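PDB 2BDV: phage-related conserved hypothetical protein, BB2244 from Bordetella bronchiseptica, which is of unknown function but belongs to the SOS response associated peptidase (SRAP) family, whose members are linked to DNA-protein crosslinks at abasic sites. Local coordinates for residues 165-177 with 186-200. Residues are numbered along the deposited sequence; the frame is centred on the assembly and turned at random.
Sequences RPVALPPELAREW and RAKEILRAGLPETAF
I190 packs its CG2 against CB of L173 and, 3.8 Å away, CD2 of L169, while its CD1 reaches CB of E176; these contacts form the interface between helices 171-177 and 186-191, a nearly antiparallel helical hairpin (151°, axes 10.0 Å apart) within the SRAP fold. W177, its CG anti to the backbone N (chi1 174°), swings its six-membered ring to helix 186-191, where L191 CD1 sits over one face in a CH-pi contact, 3.8 Å from the centroid, and A187 O lies at the edge. Beyond the helices, L195 CD1 packs against P170 CD.

R186 NE bonds E176 OE2 at 2.7 Å from above the carboxylate plane, and R186 NH1 pairs with E189 OE2 in a three-residue salt-bridge network. R165 bonds G156 O through NE and G157 O through NH1; E197 OE1 makes a long salt bridge to its NH2, 3.5 Å, at the guanidinium edge.

A168 O accepts from L195 N at 2.8 Å and also meets CA of G194. Two waters donate to L195 O, linking it to A168 N and R165 NH2.

The hairpin lies against strands 94-99 and 126-133: W177 NE1 bonds I95 O, L169 pairs with L128 through backbone bonds, and L191 reaches helix 76-80.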
ATOM      1  N   ARG A 165       5.556   7.077  -4.531  1.00 21.99           N
ATOM      2  CA  ARG A 165       5.281   7.089  -3.103  1.00 22.44           C
ATOM      3  C   ARG A 165       3.843   6.688  -2.815  1.00 22.09           C
ATOM      4  O   ARG A 165       2.924   7.055  -3.539  1.00 22.94           O
ATOM      5  CB  ARG A 165       5.560   8.467  -2.509  1.00 22.60           C
ATOM      6  CG  ARG A 165       4.510   9.509  -2.824  1.00 22.14           C
ATOM      7  CD  ARG A 165       4.927  10.853  -2.272  1.00 26.73           C
ATOM      8  NE  ARG A 165       6.157  11.334  -2.900  1.00 29.48           N
ATOM      9  CZ  ARG A 165       6.746  12.486  -2.601  1.00 30.81           C
ATOM     10  NH1 ARG A 165       7.857  12.842  -3.232  1.00 30.82           N
ATOM     11  NH2 ARG A 165       6.224  13.279  -1.671  1.00 29.28           N
ATOM     12  N   PRO A 166       3.635   5.912  -1.745  1.00 22.70           N
ATOM     13  CA  PRO A 166       2.300   5.453  -1.353  1.00 22.25           C
ATOM     14  C   PRO A 166       1.499   6.547  -0.657  1.00 21.94           C
ATOM     15  O   PRO A 166       2.033   7.299   0.154  1.00 25.13           O
ATOM     16  CB  PRO A 166       2.602   4.285  -0.424  1.00 20.57           C
ATOM     17  CG  PRO A 166       3.845   4.759   0.277  1.00 20.09           C
ATOM     18  CD  PRO A 166       4.669   5.310  -0.881  1.00 22.34           C
ATOM     19  N   VAL A 167       0.216   6.639  -0.978  1.00 20.28           N
ATOM     20  CA  VAL A 167      -0.634   7.647  -0.366  1.00 19.66           C
ATOM     21  C   VAL A 167      -1.008   7.223   1.050  1.00 19.79           C
ATOM     22  O   VAL A 167      -1.793   6.300   1.241  1.00 19.18           O
ATOM     23  CB  VAL A 167      -1.920   7.855  -1.195  1.00 19.74           C
ATOM     24  CG1 VAL A 167      -2.822   8.882  -0.520  1.00 20.00           C
ATOM     25  CG2 VAL A 167      -1.558   8.308  -2.600  1.00 15.74           C
ATOM     26  N   ALA A 168      -0.425   7.890   2.042  1.00 20.29           N
ATOM     27  CA  ALA A 168      -0.727   7.581   3.430  1.00 21.09           C
ATOM     28  C   ALA A 168      -1.815   8.538   3.896  1.00 22.48           C
ATOM     29  O   ALA A 168      -1.759   9.740   3.623  1.00 24.04           O
ATOM     30  CB  ALA A 168       0.521   7.732   4.299  1.00 22.44           C
ATOM     31  N   LEU A 169      -2.796   8.006   4.616  1.00 21.48           N
ATOM     32  CA  LEU A 169      -3.907   8.811   5.090  1.00 20.49           C
ATOM     33  C   LEU A 169      -3.960   8.982   6.605  1.00 21.70           C
ATOM     34  O   LEU A 169      -3.521   8.117   7.358  1.00 20.68           O
ATOM     35  CB  LEU A 169      -5.228   8.182   4.639  1.00 17.56           C
ATOM     36  CG  LEU A 169      -5.505   7.920   3.156  1.00 17.30           C
ATOM     37  CD1 LEU A 169      -6.731   7.036   3.061  1.00 15.98           C
ATOM     38  CD2 LEU A 169      -5.713   9.228   2.393  1.00 14.17           C
ATOM     39  N   PRO A 170      -4.499  10.120   7.069  1.00 22.70           N
ATOM     40  CA  PRO A 170      -4.610  10.359   8.512  1.00 24.31           C
ATOM     41  C   PRO A 170      -5.674   9.365   9.007  1.00 24.27           C
ATOM     42  O   PRO A 170      -6.532   8.932   8.230  1.00 22.33           O
ATOM     43  CB  PRO A 170      -5.112  11.804   8.595  1.00 22.69           C
ATOM     44  CG  PRO A 170      -4.643  12.423   7.307  1.00 25.64           C
ATOM     45  CD  PRO A 170      -4.876  11.322   6.304  1.00 23.26           C
ATOM     46  N   PRO A 171      -5.629   8.985  10.290  1.00 22.98           N
ATOM     47  CA  PRO A 171      -6.618   8.039  10.816  1.00 23.51           C
ATOM     48  C   PRO A 171      -8.075   8.425  10.527  1.00 25.25           C
ATOM     49  O   PRO A 171      -8.904   7.569  10.193  1.00 25.33           O
ATOM     50  CB  PRO A 171      -6.305   8.011  12.304  1.00 23.10           C
ATOM     51  CG  PRO A 171      -4.817   8.188  12.327  1.00 24.37           C
ATOM     52  CD  PRO A 171      -4.564   9.252  11.270  1.00 22.33           C
ATOM     53  N   GLU A 172      -8.387   9.712  10.663  1.00 25.43           N
ATOM     54  CA  GLU A 172      -9.743  10.198  10.419  1.00 25.93           C
ATOM     55  C   GLU A 172     -10.187   9.916   8.977  1.00 25.29           C
ATOM     56  O   GLU A 172     -11.280   9.407   8.744  1.00 25.89           O
ATOM     57  CB  GLU A 172      -9.844  11.715  10.671  1.00 27.51           C
ATOM     58  CG  GLU A 172      -9.542  12.218  12.100  1.00 31.53           C
ATOM     59  CD  GLU A 172      -8.099  12.682  12.294  1.00 33.07           C
ATOM     60  OE1 GLU A 172      -7.866  13.587  13.127  1.00 35.71           O
ATOM     61  OE2 GLU A 172      -7.194  12.137  11.622  1.00 35.31           O
ATOM     62  N   LEU A 173      -9.335  10.270   8.020  1.00 23.24           N
ATOM     63  CA  LEU A 173      -9.637  10.080   6.610  1.00 22.44           C
ATOM     64  C   LEU A 173      -9.575   8.606   6.230  1.00 22.07           C
ATOM     65  O   LEU A 173     -10.288   8.146   5.340  1.00 22.66           O
ATOM     66  CB  LEU A 173      -8.662  10.895   5.752  1.00 18.41           C
ATOM     67  CG  LEU A 173      -8.757  12.416   5.898  1.00 18.21           C
ATOM     68  CD1 LEU A 173      -7.729  13.112   5.013  1.00 17.65           C
ATOM     69  CD2 LEU A 173     -10.162  12.862   5.510  1.00 17.57           C
ATOM     70  N   ALA A 174      -8.720   7.873   6.927  1.00 21.67           N
ATOM     71  CA  ALA A 174      -8.546   6.452   6.691  1.00 21.89           C
ATOM     72  C   ALA A 174      -9.846   5.717   7.015  1.00 20.95           C
ATOM     73  O   ALA A 174     -10.236   4.791   6.302  1.00 19.21           O
ATOM     74  CB  ALA A 174      -7.408   5.921   7.553  1.00 19.03           C
ATOM     75  N   ARG A 175     -10.505   6.121   8.098  1.00 20.22           N
ATOM     76  CA  ARG A 175     -11.767   5.503   8.489  1.00 21.36           C
ATOM     77  C   ARG A 175     -12.815   5.788   7.434  1.00 19.45           C
ATOM     78  O   ARG A 175     -13.584   4.911   7.067  1.00 18.69           O
ATOM     79  CB  ARG A 175     -12.265   6.054   9.830  1.00 22.71           C
ATOM     80  CG  ARG A 175     -11.393   5.690  10.999  1.00 26.90           C
ATOM     81  CD  ARG A 175     -11.736   6.485  12.246  1.00 27.82           C
ATOM     82  NE  ARG A 175     -10.570   6.481  13.122  1.00 34.22           N
ATOM     83  CZ  ARG A 175     -10.035   7.564  13.668  1.00 33.62           C
ATOM     84  NH1 ARG A 175     -10.569   8.759  13.442  1.00 33.18           N
ATOM     85  NH2 ARG A 175      -8.941   7.447  14.408  1.00 36.80           N
ATOM     86  N   GLU A 176     -12.851   7.021   6.947  1.00 20.27           N
ATOM     87  CA  GLU A 176     -13.834   7.364   5.931  1.00 22.13           C
ATOM     88  C   GLU A 176     -13.581   6.539   4.675  1.00 21.29           C
ATOM     89  O   GLU A 176     -14.519   6.064   4.051  1.00 21.78           O
ATOM     90  CB  GLU A 176     -13.756   8.842   5.599  1.00 24.54           C
ATOM     91  CG  GLU A 176     -15.103   9.503   5.442  1.00 28.10           C
ATOM     92  CD  GLU A 176     -14.950  10.968   5.118  1.00 30.43           C
ATOM     93  OE1 GLU A 176     -13.953  11.557   5.586  1.00 32.85           O
ATOM     94  OE2 GLU A 176     -15.814  11.531   4.412  1.00 33.64           O
ATOM     95  N   TRP A 177     -12.310   6.361   4.317  1.00 20.07           N
ATOM     96  CA  TRP A 177     -11.958   5.586   3.136  1.00 20.68           C
ATOM     97  C   TRP A 177     -12.493   4.150   3.183  1.00 20.82           C
ATOM     98  O   TRP A 177     -13.077   3.683   2.211  1.00 19.53           O
ATOM     99  CB  TRP A 177     -10.431   5.590   2.953  1.00 21.96           C
ATOM    100  CG  TRP A 177      -9.901   4.698   1.846  1.00 18.90           C
ATOM    101  CD1 TRP A 177      -9.309   3.471   1.994  1.00 19.83           C
ATOM    102  CD2 TRP A 177      -9.864   4.992   0.444  1.00 19.18           C
ATOM    103  NE1 TRP A 177      -8.899   2.988   0.772  1.00 18.56           N
ATOM    104  CE2 TRP A 177      -9.232   3.896  -0.197  1.00 19.66           C
ATOM    105  CE3 TRP A 177     -10.304   6.071  -0.337  1.00 17.24           C
ATOM    106  CZ2 TRP A 177      -9.026   3.855  -1.583  1.00 17.19           C
ATOM    107  CZ3 TRP A 177     -10.098   6.028  -1.713  1.00 16.55           C
ATOM    108  CH2 TRP A 177      -9.465   4.924  -2.322  1.00 16.35           C
ATOM    109  N   ARG A 186     -16.522  10.943  -2.763  1.00 24.27           N
ATOM    110  CA  ARG A 186     -15.862  11.330  -1.528  1.00 25.30           C
ATOM    111  C   ARG A 186     -14.526  10.600  -1.421  1.00 25.86           C
ATOM    112  O   ARG A 186     -13.543  11.156  -0.936  1.00 27.78           O
ATOM    113  CB  ARG A 186     -16.754  10.999  -0.322  1.00 26.59           C
ATOM    114  CG  ARG A 186     -16.110  11.261   1.042  1.00 28.73           C
ATOM    115  CD  ARG A 186     -15.654  12.713   1.203  1.00 29.74           C
ATOM    116  NE  ARG A 186     -14.719  12.876   2.318  1.00 32.08           N
ATOM    117  CZ  ARG A 186     -13.882  13.902   2.444  1.00 32.30           C
ATOM    118  NH1 ARG A 186     -13.866  14.861   1.528  1.00 34.75           N
ATOM    119  NH2 ARG A 186     -13.046  13.964   3.470  1.00 30.18           N
ATOM    120  N   ALA A 187     -14.496   9.358  -1.892  1.00 24.40           N
ATOM    121  CA  ALA A 187     -13.283   8.549  -1.856  1.00 23.85           C
ATOM    122  C   ALA A 187     -12.178   9.185  -2.688  1.00 23.68           C
ATOM    123  O   ALA A 187     -11.016   9.216  -2.283  1.00 23.09           O
ATOM    124  CB  ALA A 187     -13.575   7.141  -2.373  1.00 22.76           C
ATOM    125  N   LYS A 188     -12.536   9.688  -3.860  1.00 24.09           N
ATOM    126  CA  LYS A 188     -11.541  10.309  -4.715  1.00 24.09           C
ATOM    127  C   LYS A 188     -10.913  11.541  -4.062  1.00 24.74           C
ATOM    128  O   LYS A 188      -9.706  11.741  -4.157  1.00 25.72           O
ATOM    129  CB  LYS A 188     -12.168  10.639  -6.067  1.00 23.59           C
ATOM    130  CG  LYS A 188     -12.411   9.389  -6.901  1.00 25.69           C
ATOM    131  CD  LYS A 188     -13.335   9.659  -8.063  1.00 26.92           C
ATOM    132  CE  LYS A 188     -13.603   8.396  -8.853  1.00 29.08           C
ATOM    133  NZ  LYS A 188     -14.742   8.599  -9.799  1.00 32.55           N
ATOM    134  N   GLU A 189     -11.720  12.356  -3.390  1.00 25.83           N
ATOM    135  CA  GLU A 189     -11.202  13.544  -2.715  1.00 29.29           C
ATOM    136  C   GLU A 189     -10.190  13.170  -1.629  1.00 29.01           C
ATOM    137  O   GLU A 189      -9.095  13.734  -1.557  1.00 27.78           O
ATOM    138  CB  GLU A 189     -12.345  14.345  -2.077  1.00 31.26           C
ATOM    139  CG  GLU A 189     -13.210  15.139  -3.057  1.00 34.03           C
ATOM    140  CD  GLU A 189     -14.377  15.834  -2.374  1.00 36.01           C
ATOM    141  OE1 GLU A 189     -15.049  16.670  -3.025  1.00 35.68           O
ATOM    142  OE2 GLU A 189     -14.627  15.535  -1.182  1.00 37.25           O
ATOM    143  N   ILE A 190     -10.569  12.215  -0.783  1.00 29.86           N
ATOM    144  CA  ILE A 190      -9.716  11.754   0.310  1.00 29.57           C
ATOM    145  C   ILE A 190      -8.336  11.348  -0.201  1.00 29.95           C
ATOM    146  O   ILE A 190      -7.317  11.663   0.406  1.00 28.84           O
ATOM    147  CB  ILE A 190     -10.354  10.543   1.029  1.00 28.77           C
ATOM    148  CG1 ILE A 190     -11.655  10.972   1.711  1.00 27.05           C
ATOM    149  CG2 ILE A 190      -9.392   9.973   2.069  1.00 30.87           C
ATOM    150  CD1 ILE A 190     -12.357   9.856   2.452  1.00 24.25           C
ATOM    151  N   LEU A 191      -8.327  10.659  -1.331  1.00 29.93           N
ATOM    152  CA  LEU A 191      -7.104  10.171  -1.927  1.00 32.05           C
ATOM    153  C   LEU A 191      -6.000  11.202  -2.109  1.00 33.79           C
ATOM    154  O   LEU A 191      -4.822  10.853  -2.075  1.00 36.11           O
ATOM    155  CB  LEU A 191      -7.422   9.513  -3.260  1.00 30.21           C
ATOM    156  CG  LEU A 191      -6.849   8.112  -3.433  1.00 30.98           C
ATOM    157  CD1 LEU A 191      -6.914   7.311  -2.133  1.00 30.42           C
ATOM    158  CD2 LEU A 191      -7.621   7.430  -4.534  1.00 29.35           C
ATOM    159  N   ARG A 192      -6.359  12.465  -2.303  1.00 35.06           N
ATOM    160  CA  ARG A 192      -5.336  13.489  -2.476  1.00 34.92           C
ATOM    161  C   ARG A 192      -4.975  14.215  -1.188  1.00 33.68           C
ATOM    162  O   ARG A 192      -4.252  15.212  -1.210  1.00 33.37           O
ATOM    163  CB  ARG A 192      -5.750  14.503  -3.543  1.00 37.91           C
ATOM    164  CG  ARG A 192      -7.167  15.014  -3.432  1.00 43.25           C
ATOM    165  CD  ARG A 192      -7.418  16.071  -4.493  1.00 46.02           C
ATOM    166  NE  ARG A 192      -6.796  15.731  -5.777  1.00 49.00           N
ATOM    167  CZ  ARG A 192      -7.074  14.643  -6.490  1.00 50.95           C
ATOM    168  NH1 ARG A 192      -7.970  13.769  -6.047  1.00 51.56           N
ATOM    169  NH2 ARG A 192      -6.467  14.436  -7.659  1.00 50.41           N
ATOM    170  N   ALA A 193      -5.474  13.711  -0.067  1.00 31.58           N
ATOM    171  CA  ALA A 193      -5.176  14.314   1.224  1.00 30.20           C
ATOM    172  C   ALA A 193      -4.109  13.486   1.928  1.00 29.74           C
ATOM    173  O   ALA A 193      -4.087  13.397   3.151  1.00 30.54           O
ATOM    174  CB  ALA A 193      -6.434  14.385   2.077  1.00 29.82           C
ATOM    175  N   GLY A 194      -3.221  12.878   1.146  1.00 30.23           N
ATOM    176  CA  GLY A 194      -2.166  12.066   1.725  1.00 30.10           C
ATOM    177  C   GLY A 194      -1.167  12.874   2.536  1.00 29.20           C
ATOM    178  O   GLY A 194      -0.949  14.051   2.259  1.00 28.66           O
ATOM    179  N   LEU A 195      -0.562  12.240   3.539  1.00 29.38           N
ATOM    180  CA  LEU A 195       0.430  12.896   4.391  1.00 29.12           C
ATOM    181  C   LEU A 195       1.565  13.488   3.565  1.00 28.28           C
ATOM    182  O   LEU A 195       2.032  12.880   2.604  1.00 28.71           O
ATOM    183  CB  LEU A 195       1.012  11.909   5.408  1.00 27.83           C
ATOM    184  CG  LEU A 195       0.231  11.592   6.679  1.00 29.74           C
ATOM    185  CD1 LEU A 195      -1.214  11.289   6.350  1.00 31.93           C
ATOM    186  CD2 LEU A 195       0.887  10.413   7.391  1.00 29.53           C
ATOM    187  N   PRO A 196       2.024  14.691   3.935  1.00 28.80           N
ATOM    188  CA  PRO A 196       3.113  15.364   3.219  1.00 30.02           C
ATOM    189  C   PRO A 196       4.468  14.751   3.568  1.00 31.46           C
ATOM    190  O   PRO A 196       4.617  14.099   4.605  1.00 31.72           O
ATOM    191  CB  PRO A 196       2.983  16.811   3.685  1.00 29.27           C
ATOM    192  CG  PRO A 196       2.509  16.658   5.089  1.00 29.16           C
ATOM    193  CD  PRO A 196       1.470  15.553   4.994  1.00 27.17           C
ATOM    194  N   GLU A 197       5.456  14.959   2.707  1.00 33.07           N
ATOM    195  CA  GLU A 197       6.775  14.389   2.945  1.00 34.72           C
ATOM    196  C   GLU A 197       7.404  14.884   4.247  1.00 34.23           C
ATOM    197  O   GLU A 197       8.208  14.180   4.861  1.00 33.30           O
ATOM    198  CB  GLU A 197       7.693  14.674   1.760  1.00 37.04           C
ATOM    199  CG  GLU A 197       7.868  16.135   1.420  1.00 41.70           C
ATOM    200  CD  GLU A 197       8.746  16.327   0.197  1.00 46.24           C
ATOM    201  OE1 GLU A 197       8.275  16.054  -0.933  1.00 47.46           O
ATOM    202  OE2 GLU A 197       9.918  16.734   0.367  1.00 48.46           O
ATOM    203  N   THR A 198       7.018  16.085   4.674  1.00 33.76           N
ATOM    204  CA  THR A 198       7.531  16.676   5.909  1.00 32.18           C
ATOM    205  C   THR A 198       7.191  15.831   7.148  1.00 31.42           C
ATOM    206  O   THR A 198       7.591  16.166   8.265  1.00 30.23           O
ATOM    207  CB  THR A 198       6.967  18.112   6.124  1.00 33.46           C
ATOM    208  OG1 THR A 198       5.565  18.036   6.387  1.00 32.44           O
ATOM    209  CG2 THR A 198       7.187  18.985   4.879  1.00 33.05           C
ATOM    210  N   ALA A 199       6.455  14.737   6.956  1.00 30.49           N
ATOM    211  CA  ALA A 199       6.068  13.872   8.075  1.00 28.68           C
ATOM    212  C   ALA A 199       6.901  12.595   8.142  1.00 27.23           C
ATOM    213  O   ALA A 199       6.757  11.797   9.071  1.00 26.01           O
ATOM    214  CB  ALA A 199       4.588  13.516   7.966  1.00 28.43           C
ATOM    215  N   PHE A 200       7.779  12.419   7.159  1.00 26.18           N
ATOM    216  CA  PHE A 200       8.631  11.238   7.073  1.00 25.53           C
ATOM    217  C   PHE A 200      10.126  11.550   7.140  1.00 26.10           C
ATOM    218  O   PHE A 200      10.570  12.637   6.775  1.00 27.68           O
ATOM    219  CB  PHE A 200       8.383  10.492   5.755  1.00 22.89           C
ATOM    220  CG  PHE A 200       6.938  10.289   5.428  1.00 22.71           C
ATOM    221  CD1 PHE A 200       6.284  11.139   4.539  1.00 23.92           C
ATOM    222  CD2 PHE A 200       6.228   9.246   6.003  1.00 22.65           C
ATOM    223  CE1 PHE A 200       4.940  10.950   4.231  1.00 25.68           C
ATOM    224  CE2 PHE A 200       4.885   9.050   5.704  1.00 25.24           C
ATOM    225  CZ  PHE A 200       4.237   9.899   4.815  1.00 25.32           C
TER
HETATM  226  O   HOH W   1       3.923  12.373   0.392  1.00 46.81           O
HETATM  227  O   HOH W   2       1.381  10.219   1.567  1.00 30.27           O